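Local coordinates for Atu0111 protein (Agrobacterium tumefaciens, PDB 2FSQ) that is of unknown function but carries the paired His-x-Thr motifs of the 2H phosphoesterase superfamily and so probably acts on a phosphoester substrate, at residues N43-H48 / D165-R170; M85-G90 / P129-R134; L158-F163 / Y177-T182. All coordinates share one frame; numbering follows the deposited sequence. Where two conformers were deposited one is given.

Contact 1: N43-H48 / D165-R170; sequences NTVVCH and DFFGYR
V45 on strand 42-48 meets F167 at the C-terminal end of helix 150-167 through a single methyl group. The valine has CG1 anti to its backbone N (chi1 -178°), which turns CG2 away from the carbonyl carbon and out toward the helix. V45 CG2 sits 3.8 Å from F167 CZ and 3.9 Å from F167 CE2, obliquely to the ring. With CG beside the backbone N (chi1 -83°), the F167 ring projects from the helix toward the strand and touches it with its far end, CZ and CE2. N43 approaches another part of the rim: its OD1 lies near the ring plane, 4.3 Å from F167 CE1. That amide is held by partners of its own, OD1 by the backbone N of V91 and ND2 by T115 OG1. Y118 and F88 also meet the F167 ring. Beyond it the helix stops at G168, whose phi is positive, and the chain turns back so that F167 CB lies over one face of the Y169 ring, 3.9 Å above its plane, offset toward the rim. The join between helix end and strand is therefore apolar and buried, and the polar group that touches the ring, the N43 amide, has its hydrogen bonds met elsewhere.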
loop_
_atom_site.group_PDB
_atom_site.type_symbol
_atom_site.label_atom_id
_atom_site.label_comp_id
_atom_site.label_asym_id
_atom_site.label_seq_id
_atom_site.Cartn_x
_atom_site.Cartn_y
_atom_site.Cartn_z
ATOM N N ASN A 43 -3.274 6.854 -10.542
ATOM C CA ASN A 43 -2.134 7.602 -10.067
ATOM C C ASN A 43 -2.188 7.665 -8.538
ATOM O O ASN A 43 -3.189 7.255 -7.936
ATOM C CB ASN A 43 -2.044 8.981 -10.742
ATOM C CG ASN A 43 -3.310 9.803 -10.595
ATOM O OD1 ASN A 43 -3.860 9.933 -9.507
ATOM N ND2 ASN A 43 -3.746 10.415 -11.696
ATOM N N THR A 44 -1.098 8.104 -7.914
ATOM C CA THR A 44 -0.957 7.941 -6.471
ATOM C C THR A 44 0.295 8.653 -5.990
ATOM O O THR A 44 1.175 8.945 -6.796
ATOM C CB THR A 44 -0.878 6.438 -6.107
ATOM O OG1 THR A 44 -0.822 6.271 -4.688
ATOM C CG2 THR A 44 0.333 5.772 -6.725
ATOM N N VAL A 45 0.373 8.919 -4.684
ATOM C CA VAL A 45 1.611 9.378 -4.074
ATOM C C VAL A 45 2.141 8.256 -3.176
ATOM O O VAL A 45 1.463 7.818 -2.236
ATOM C CB VAL A 45 1.434 10.645 -3.237
ATOM C CG1 VAL A 45 2.806 11.082 -2.680
ATOM C CG2 VAL A 45 0.831 11.763 -4.091
ATOM N N VAL A 46 3.363 7.802 -3.467
ATOM C CA VAL A 46 3.935 6.697 -2.701
ATOM C C VAL A 46 5.401 6.941 -2.391
ATOM O O VAL A 46 6.036 7.763 -3.044
ATOM C CB VAL A 46 3.828 5.330 -3.470
ATOM C CG1 VAL A 46 2.449 5.119 -4.017
ATOM C CG2 VAL A 46 4.863 5.214 -4.584
ATOM N N CYS A 47 5.909 6.205 -1.403
ATOM C CA CYS A 47 7.345 6.120 -1.109
ATOM C C CYS A 47 7.824 4.720 -1.449
ATOM O O CYS A 47 7.421 3.753 -0.790
ATOM C CB CYS A 47 7.601 6.361 0.378
ATOM S SG CYS A 47 7.193 8.016 0.966
ATOM N N HIS A 48 8.679 4.586 -2.467
ATOM C CA HIS A 48 9.263 3.288 -2.771
ATOM C C HIS A 48 10.341 2.953 -1.731
ATOM O O HIS A 48 10.826 3.837 -1.029
ATOM C CB HIS A 48 9.912 3.279 -4.150
ATOM C CG HIS A 48 8.949 3.117 -5.287
ATOM N ND1 HIS A 48 8.364 4.191 -5.917
ATOM C CD2 HIS A 48 8.501 2.012 -5.931
ATOM C CE1 HIS A 48 7.581 3.758 -6.894
ATOM N NE2 HIS A 48 7.647 2.439 -6.925
ATOM N N ASP A 165 -5.797 18.820 -0.020
ATOM C CA ASP A 165 -6.055 20.123 -0.638
ATOM C C ASP A 165 -5.697 20.136 -2.120
ATOM O O ASP A 165 -6.450 20.649 -2.943
ATOM C CB ASP A 165 -5.288 21.226 0.094
ATOM C CG ASP A 165 -5.845 21.514 1.469
ATOM O OD1 ASP A 165 -7.024 21.186 1.728
ATOM O OD2 ASP A 165 -5.094 22.075 2.303
ATOM N N PHE A 166 -4.534 19.587 -2.467
ATOM C CA PHE A 166 -4.117 19.532 -3.874
ATOM C C PHE A 166 -4.941 18.579 -4.738
ATOM O O PHE A 166 -5.257 18.866 -5.888
ATOM C CB PHE A 166 -2.615 19.211 -3.974
ATOM C CG PHE A 166 -1.728 20.404 -3.701
ATOM C CD1 PHE A 166 -1.525 20.862 -2.404
ATOM C CD2 PHE A 166 -1.122 21.081 -4.751
ATOM C CE1 PHE A 166 -0.705 21.961 -2.151
ATOM C CE2 PHE A 166 -0.299 22.186 -4.505
ATOM C CZ PHE A 166 -0.104 22.627 -3.215
ATOM N N PHE A 167 -5.292 17.431 -4.177
ATOM C CA PHE A 167 -6.049 16.431 -4.929
ATOM C C PHE A 167 -7.538 16.757 -4.999
ATOM O O PHE A 167 -8.223 16.309 -5.921
ATOM C CB PHE A 167 -5.806 15.035 -4.344
ATOM C CG PHE A 167 -4.545 14.388 -4.841
ATOM C CD1 PHE A 167 -4.606 13.416 -5.830
ATOM C CD2 PHE A 167 -3.289 14.747 -4.327
ATOM C CE1 PHE A 167 -3.448 12.797 -6.316
ATOM C CE2 PHE A 167 -2.123 14.129 -4.809
ATOM C CZ PHE A 167 -2.207 13.158 -5.805
ATOM N N GLY A 168 -8.021 17.520 -4.018
ATOM C CA GLY A 168 -9.401 18.010 -4.010
ATOM C C GLY A 168 -10.438 16.985 -3.586
ATOM O O GLY A 168 -11.607 17.098 -3.944
ATOM N N TYR A 169 -10.024 16.006 -2.786
ATOM C CA TYR A 169 -10.949 15.077 -2.145
ATOM C C TYR A 169 -10.270 14.495 -0.926
ATOM O O TYR A 169 -9.046 14.622 -0.755
ATOM C CB TYR A 169 -11.378 13.929 -3.084
ATOM C CG TYR A 169 -10.207 13.110 -3.604
ATOM C CD1 TYR A 169 -9.580 12.147 -2.804
ATOM C CD2 TYR A 169 -9.730 13.295 -4.887
ATOM C CE1 TYR A 169 -8.504 11.401 -3.288
ATOM C CE2 TYR A 169 -8.667 12.563 -5.369
ATOM C CZ TYR A 169 -8.065 11.614 -4.571
ATOM O OH TYR A 169 -7.010 10.914 -5.085
ATOM N N ARG A 170 -11.089 13.880 -0.072
ATOM C CA ARG A 170 -10.647 13.094 1.087
ATOM C C ARG A 170 -11.474 11.814 1.109
ATOM O O ARG A 170 -12.698 11.848 0.889
ATOM C CB ARG A 170 -10.884 13.846 2.409
ATOM C CG ARG A 170 -9.892 14.955 2.716
ATOM C CD ARG A 170 -10.311 15.785 3.933
ATOM N NE ARG A 170 -9.300 16.785 4.284
ATOM C CZ ARG A 170 -8.802 16.960 5.504
ATOM N NH1 ARG A 170 -9.227 16.225 6.522
ATOM N NH2 ARG A 170 -7.883 17.892 5.712
#

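Contact 2: M85-G90 / P129-R134; sequences MTVFQG and PAFNMR. With ACY (acetic acid), chain B.
M85 and M133 are the nearest backbone pair, CA to CA 9.7 Å, and the chains draw slightly apart to 11.3 Å between V87 CA and F131 CA, a spacing bridged entirely by side chains. Both methionines are modelled as selenomethionine. M85 runs out extended, with CG anti to its backbone N, and bends only at its last torsion (chi3 84°). The side chain of M133 crosses it at about a right angle. M85 SE packs 3.8 Å from M133 CE and 3.9 Å from M133 CG. The bend of M85 carries its methyl on to F131, where CE comes within 4.0 Å of F131 CE1. The two strands involved belong to different sheets, 84-92 to the four-stranded one and 133-139 to the three-stranded one, so the selenomethionine side chains pack between the four-stranded and the three-stranded sheet. T86 closes the first His-x-Thr signature of the 2H family. It takes no part in the methionine packing; T86 OG1 donates a hydrogen bond of 2.9 Å to OXT of a bound acetic acid, probably taken from the crystallisation liquor. V87 and F88 then form a classic beta bulge opposite V45, where the chain turns a corner. V87 CG2 still reaches the aromatic ring, 4.5 Å from F131 CZ, a loose touch. F131 has its CG between the backbone N and the carbonyl carbon (chi1 53°), which brings the phenyl inward toward M85 and V87. W159 of helix 150-167 meets that phenyl edge-to-face, while F179 touches both M85 and M133.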
loop_
_atom_site.group_PDB
_atom_site.type_symbol
_atom_site.label_atom_id
_atom_site.label_comp_id
_atom_site.label_asym_id
_atom_site.label_seq_id
_atom_site.Cartn_x
_atom_site.Cartn_y
_atom_site.Cartn_z
HETATM N N MSE A 85 5.227 2.301 0.280
HETATM C CA MSE A 85 4.187 2.714 1.207
HETATM C C MSE A 85 3.418 3.847 0.537
HETATM O O MSE A 85 3.987 4.895 0.238
HETATM C CB MSE A 85 4.776 3.234 2.523
HETATM C CG MSE A 85 3.665 3.594 3.501
HETATM SE SE MSE A 85 4.385 4.482 5.108
HETATM C CE MSE A 85 4.464 6.280 4.374
ATOM N N THR A 86 2.116 3.670 0.332
ATOM C CA THR A 86 1.290 4.776 -0.179
ATOM C C THR A 86 1.185 5.870 0.891
ATOM O O THR A 86 1.018 5.590 2.082
ATOM C CB THR A 86 -0.085 4.250 -0.577
ATOM O OG1 THR A 86 0.108 3.275 -1.603
ATOM C CG2 THR A 86 -1.007 5.366 -1.106
ATOM N N VAL A 87 1.367 7.113 0.451
ATOM C CA VAL A 87 1.190 8.267 1.332
ATOM C C VAL A 87 -0.211 8.848 1.131
ATOM O O VAL A 87 -0.896 9.162 2.096
ATOM C CB VAL A 87 2.240 9.349 1.048
ATOM C CG1 VAL A 87 2.040 10.583 1.937
ATOM C CG2 VAL A 87 3.639 8.766 1.268
ATOM N N PHE A 88 -0.642 8.966 -0.125
ATOM C CA PHE A 88 -1.990 9.479 -0.426
ATOM C C PHE A 88 -2.452 8.880 -1.737
ATOM O O PHE A 88 -1.778 9.046 -2.754
ATOM C CB PHE A 88 -1.966 11.015 -0.514
ATOM C CG PHE A 88 -3.332 11.627 -0.610
ATOM C CD1 PHE A 88 -4.022 11.974 0.536
ATOM C CD2 PHE A 88 -3.926 11.870 -1.851
ATOM C CE1 PHE A 88 -5.288 12.550 0.469
ATOM C CE2 PHE A 88 -5.207 12.435 -1.930
ATOM C CZ PHE A 88 -5.870 12.798 -0.779
ATOM N N GLN A 89 -3.571 8.142 -1.718
ATOM C CA GLN A 89 -4.092 7.531 -2.943
ATOM C C GLN A 89 -4.553 8.596 -3.912
ATOM O O GLN A 89 -5.285 9.505 -3.524
ATOM C CB GLN A 89 -5.311 6.656 -2.663
ATOM C CG GLN A 89 -5.030 5.363 -1.953
ATOM C CD GLN A 89 -6.259 4.445 -1.940
ATOM O OE1 GLN A 89 -7.181 4.618 -2.733
ATOM N NE2 GLN A 89 -6.269 3.472 -1.037
ATOM N N GLY A 90 -4.190 8.434 -5.184
ATOM C CA GLY A 90 -4.735 9.269 -6.257
ATOM C C GLY A 90 -5.998 8.599 -6.798
ATOM O O GLY A 90 -6.678 7.845 -6.099
ATOM N N PRO A 129 8.471 18.726 6.263
ATOM C CA PRO A 129 9.553 17.991 6.899
ATOM C C PRO A 129 9.549 16.500 6.578
ATOM O O PRO A 129 8.486 15.888 6.347
ATOM C CB PRO A 129 9.289 18.207 8.396
ATOM C CG PRO A 129 8.423 19.426 8.479
ATOM C CD PRO A 129 7.563 19.337 7.256
ATOM N N ALA A 130 10.736 15.911 6.597
ATOM C CA ALA A 130 10.867 14.473 6.434
ATOM C C ALA A 130 10.285 13.751 7.631
ATOM O O ALA A 130 10.205 14.288 8.742
ATOM C CB ALA A 130 12.336 14.101 6.278
ATOM N N PHE A 131 9.863 12.515 7.385
ATOM C CA PHE A 131 9.336 11.652 8.429
ATOM C C PHE A 131 9.985 10.277 8.336
ATOM O O PHE A 131 10.456 9.868 7.270
ATOM C CB PHE A 131 7.809 11.535 8.318
ATOM C CG PHE A 131 7.318 11.111 6.946
ATOM C CD1 PHE A 131 7.224 9.758 6.592
ATOM C CD2 PHE A 131 6.935 12.071 6.010
ATOM C CE1 PHE A 131 6.747 9.381 5.316
ATOM C CE2 PHE A 131 6.461 11.705 4.756
ATOM C CZ PHE A 131 6.378 10.356 4.406
ATOM N N ASN A 132 10.008 9.589 9.472
ATOM C CA ASN A 132 10.490 8.228 9.572
ATOM C C ASN A 132 9.345 7.332 10.013
ATOM O O ASN A 132 8.552 7.729 10.865
ATOM C CB ASN A 132 11.575 8.171 10.642
ATOM C CG ASN A 132 12.773 9.009 10.293
ATOM O OD1 ASN A 132 13.374 8.825 9.239
ATOM N ND2 ASN A 132 13.133 9.937 11.180
HETATM N N MSE A 133 9.251 6.146 9.413
HETATM C CA MSE A 133 8.200 5.181 9.721
HETATM C C MSE A 133 8.826 3.893 10.241
HETATM O O MSE A 133 9.993 3.592 9.927
HETATM C CB MSE A 133 7.359 4.868 8.469
HETATM C CG MSE A 133 6.838 6.094 7.722
HETATM SE SE MSE A 133 5.496 7.101 8.719
HETATM C CE MSE A 133 3.984 5.873 8.673
ATOM N N ARG A 134 8.063 3.131 11.010
ATOM C CA ARG A 134 8.502 1.826 11.532
ATOM C C ARG A 134 7.380 0.821 11.349
ATOM O O ARG A 134 6.194 1.193 11.284
ATOM C CB ARG A 134 8.914 1.880 13.009
ATOM C CG ARG A 134 7.824 2.295 13.934
ATOM C CD ARG A 134 8.424 2.362 15.319
ATOM N NE ARG A 134 7.554 3.025 16.276
ATOM C CZ ARG A 134 6.812 2.366 17.150
ATOM N NH1 ARG A 134 6.820 1.033 17.153
ATOM N NH2 ARG A 134 6.055 3.035 18.001
HETATM C C ACY B . -1.622 -0.117 -1.089
HETATM O O ACY B . -0.647 -0.749 -1.577
HETATM O OXT ACY B . -1.631 1.128 -0.893
HETATM C CH3 ACY B . -2.834 -0.896 -0.661
#

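Contact 3: L158-F163 / Y177-T182; sequences LWRDTF and YEFHIT. With ACY (acetic acid), chain B.
R160 reaches from helix 150-167 to lie flat on Y177, just ahead of strand 179-182, which carries the second His-x-Thr motif of the 2H family in H180, I181 and T182. From CB, the arginine keeps CG beside its own backbone N and runs straight to CD. R160 CD rests 3.4 Å from F179 CZ. The chain then bends (chi3 48°) and swings the guanidinium over the tyrosine. R160 CZ comes 3.5 Å from Y177 CG, and the two planes are only 13° apart: an off-centre cation-pi stack. R160 NH2 lies toward the root of the tyrosine, 3.3 Å from Y177 CB, and NH1 sits farther in, over the ring face. Both nitrogens have hydrogen bonds beyond the stack, NH1 to the carbonyl oxygen of V87 and NH2 to that of H174, which together fix the rotation of the planar group. The tyrosine is supported in turn by F179, with Y177 CD2 over the phenyl face, 3.7 Å above its plane. Farther along, H180 ND1 donates to E178 O (2.9 Å, 162°), and this bond, in the plane of the imidazole, holds the ring's orientation. At the end of the motif, T182 OG1 donates to atom O of the bound acetic acid at 2.9 Å.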
loop_
_atom_site.group_PDB
_atom_site.type_symbol
_atom_site.label_atom_id
_atom_site.label_comp_id
_atom_site.label_asym_id
_atom_site.label_seq_id
_atom_site.Cartn_x
_atom_site.Cartn_y
_atom_site.Cartn_z
ATOM N N LEU A 158 0.358 15.789 8.279
ATOM C CA LEU A 158 0.423 17.094 7.603
ATOM C C LEU A 158 0.608 16.919 6.097
ATOM O O LEU A 158 -0.027 17.612 5.311
ATOM C CB LEU A 158 1.528 17.986 8.195
ATOM C CG LEU A 158 1.844 19.283 7.446
ATOM C CD1 LEU A 158 0.637 20.219 7.422
ATOM C CD2 LEU A 158 3.031 19.966 8.098
ATOM N N TRP A 159 1.493 16.014 5.690
ATOM C CA TRP A 159 1.615 15.693 4.274
ATOM C C TRP A 159 0.264 15.314 3.676
ATOM O O TRP A 159 -0.104 15.804 2.616
ATOM C CB TRP A 159 2.588 14.535 4.070
ATOM C CG TRP A 159 4.055 14.899 4.098
ATOM C CD1 TRP A 159 4.846 15.085 5.205
ATOM C CD2 TRP A 159 4.907 15.079 2.964
ATOM N NE1 TRP A 159 6.146 15.376 4.820
ATOM C CE2 TRP A 159 6.205 15.379 3.449
ATOM C CE3 TRP A 159 4.700 15.029 1.582
ATOM C CZ2 TRP A 159 7.290 15.604 2.594
ATOM C CZ3 TRP A 159 5.781 15.247 0.729
ATOM C CH2 TRP A 159 7.056 15.562 1.241
ATOM N N ARG A 160 -0.466 14.433 4.347
ATOM C CA ARG A 160 -1.739 13.940 3.810
ATOM C C ARG A 160 -2.793 15.026 3.766
ATOM O O ARG A 160 -3.530 15.114 2.795
ATOM C CB ARG A 160 -2.225 12.722 4.598
ATOM C CG ARG A 160 -1.467 11.466 4.187
ATOM C CD ARG A 160 -1.808 10.246 5.039
ATOM N NE ARG A 160 -3.257 10.089 5.190
ATOM C CZ ARG A 160 -4.054 9.538 4.278
ATOM N NH1 ARG A 160 -3.558 9.087 3.126
ATOM N NH2 ARG A 160 -5.362 9.474 4.511
ATOM N N ASP A 161 -2.858 15.857 4.797
ATOM C CA ASP A 161 -3.834 16.947 4.783
ATOM C C ASP A 161 -3.518 17.898 3.634
ATOM O O ASP A 161 -4.418 18.425 2.967
ATOM C CB ASP A 161 -3.806 17.729 6.096
ATOM C CG ASP A 161 -4.468 16.987 7.245
ATOM O OD1 ASP A 161 -5.194 15.998 6.986
ATOM O OD2 ASP A 161 -4.246 17.393 8.415
ATOM N N THR A 162 -2.230 18.125 3.398
ATOM C CA THR A 162 -1.840 19.016 2.326
ATOM C C THR A 162 -2.177 18.374 0.975
ATOM O O THR A 162 -2.709 19.035 0.083
ATOM C CB THR A 162 -0.334 19.393 2.432
ATOM O OG1 THR A 162 -0.054 19.870 3.757
ATOM C CG2 THR A 162 0.051 20.486 1.412
ATOM N N PHE A 163 -1.912 17.074 0.825
ATOM C CA PHE A 163 -2.301 16.396 -0.402
ATOM C C PHE A 163 -3.795 16.446 -0.659
ATOM O O PHE A 163 -4.204 16.563 -1.813
ATOM C CB PHE A 163 -1.829 14.943 -0.430
ATOM C CG PHE A 163 -0.365 14.786 -0.796
ATOM C CD1 PHE A 163 0.158 15.356 -1.963
ATOM C CD2 PHE A 163 0.471 14.039 0.006
ATOM C CE1 PHE A 163 1.512 15.186 -2.287
ATOM C CE2 PHE A 163 1.797 13.856 -0.305
ATOM C CZ PHE A 163 2.333 14.439 -1.439
ATOM N N TYR A 177 -6.361 6.749 8.637
ATOM C CA TYR A 177 -5.665 5.972 7.613
ATOM C C TYR A 177 -4.625 5.014 8.192
ATOM O O TYR A 177 -3.788 5.427 9.005
ATOM C CB TYR A 177 -5.017 6.941 6.602
ATOM C CG TYR A 177 -4.335 6.223 5.460
ATOM C CD1 TYR A 177 -5.072 5.622 4.448
ATOM C CD2 TYR A 177 -2.950 6.114 5.421
ATOM C CE1 TYR A 177 -4.461 4.940 3.424
ATOM C CE2 TYR A 177 -2.315 5.420 4.395
ATOM C CZ TYR A 177 -3.071 4.825 3.398
ATOM O OH TYR A 177 -2.457 4.121 2.374
ATOM N N GLU A 178 -4.658 3.751 7.748
ATOM C CA GLU A 178 -3.651 2.779 8.145
ATOM C C GLU A 178 -2.523 2.701 7.099
ATOM O O GLU A 178 -2.721 2.229 5.964
ATOM C CB GLU A 178 -4.302 1.400 8.325
ATOM C CG GLU A 178 -3.313 0.333 8.771
ATOM C CD GLU A 178 -3.977 -0.997 9.015
ATOM O OE1 GLU A 178 -4.411 -1.633 8.035
ATOM O OE2 GLU A 178 -4.048 -1.404 10.188
ATOM N N PHE A 179 -1.350 3.189 7.485
ATOM C CA PHE A 179 -0.184 3.078 6.630
ATOM C C PHE A 179 0.276 1.635 6.538
ATOM O O PHE A 179 0.256 0.900 7.519
ATOM C CB PHE A 179 0.955 3.958 7.147
ATOM C CG PHE A 179 0.668 5.424 7.061
ATOM C CD1 PHE A 179 0.868 6.122 5.873
ATOM C CD2 PHE A 179 0.192 6.110 8.172
ATOM C CE1 PHE A 179 0.596 7.485 5.808
ATOM C CE2 PHE A 179 -0.076 7.459 8.099
ATOM C CZ PHE A 179 0.116 8.145 6.923
ATOM N N HIS A 180 0.738 1.241 5.359
ATOM C CA HIS A 180 1.144 -0.141 5.167
ATOM C C HIS A 180 2.028 -0.283 3.953
ATOM O O HIS A 180 2.047 0.601 3.082
ATOM C CB HIS A 180 -0.083 -1.038 5.022
ATOM C CG HIS A 180 -0.964 -0.653 3.881
ATOM N ND1 HIS A 180 -1.830 0.422 3.941
ATOM C CD2 HIS A 180 -1.107 -1.187 2.643
ATOM C CE1 HIS A 180 -2.470 0.532 2.787
ATOM N NE2 HIS A 180 -2.060 -0.439 1.987
ATOM N N ILE A 181 2.774 -1.384 3.907
ATOM C CA ILE A 181 3.407 -1.820 2.667
ATOM C C ILE A 181 2.753 -3.137 2.252
ATOM O O ILE A 181 2.738 -4.109 3.003
ATOM C CB ILE A 181 4.925 -2.001 2.844
ATOM C CG1 ILE A 181 5.557 -0.620 3.034
ATOM C CG2 ILE A 181 5.520 -2.721 1.637
ATOM C CD1 ILE A 181 7.056 -0.620 3.258
ATOM N N THR A 182 2.198 -3.153 1.052
ATOM C CA THR A 182 1.566 -4.354 0.531
ATOM C C THR A 182 2.637 -5.317 0.018
ATOM O O THR A 182 3.479 -4.945 -0.791
ATOM C CB THR A 182 0.612 -3.958 -0.596
ATOM O OG1 THR A 182 -0.439 -3.162 -0.031
ATOM C CG2 THR A 182 0.021 -5.210 -1.298
HETATM C C ACY B . -1.622 -0.117 -1.089
HETATM O O ACY B . -0.647 -0.749 -1.577
HETATM O OXT ACY B . -1.631 1.128 -0.893
HETATM C CH3 ACY B . -2.834 -0.896 -0.661
#

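Overall arrangement
Contacts 2 and 3 are the closest neighbours, their centres about 5 Å apart, and each supplies a motif threonine to the same acetic acid. The acetic acid thus marks the place between the two His-x-Thr strands where, as in 2H relatives, the active site probably lies. M85 CG packs 3.4 Å from H180 O, linking the two motifs directly, and P129 O accepts from W159 NE1 at 2.8 Å. Contact 1 shares helix 150-167 with contact 3, centres about 9 Å apart, where V45 CG1 meets F163 CZ at 3.6 Å. It joins contact 2, about 11 Å away between centres, through Y169 OH and Q89 O, 2.7 Å apart.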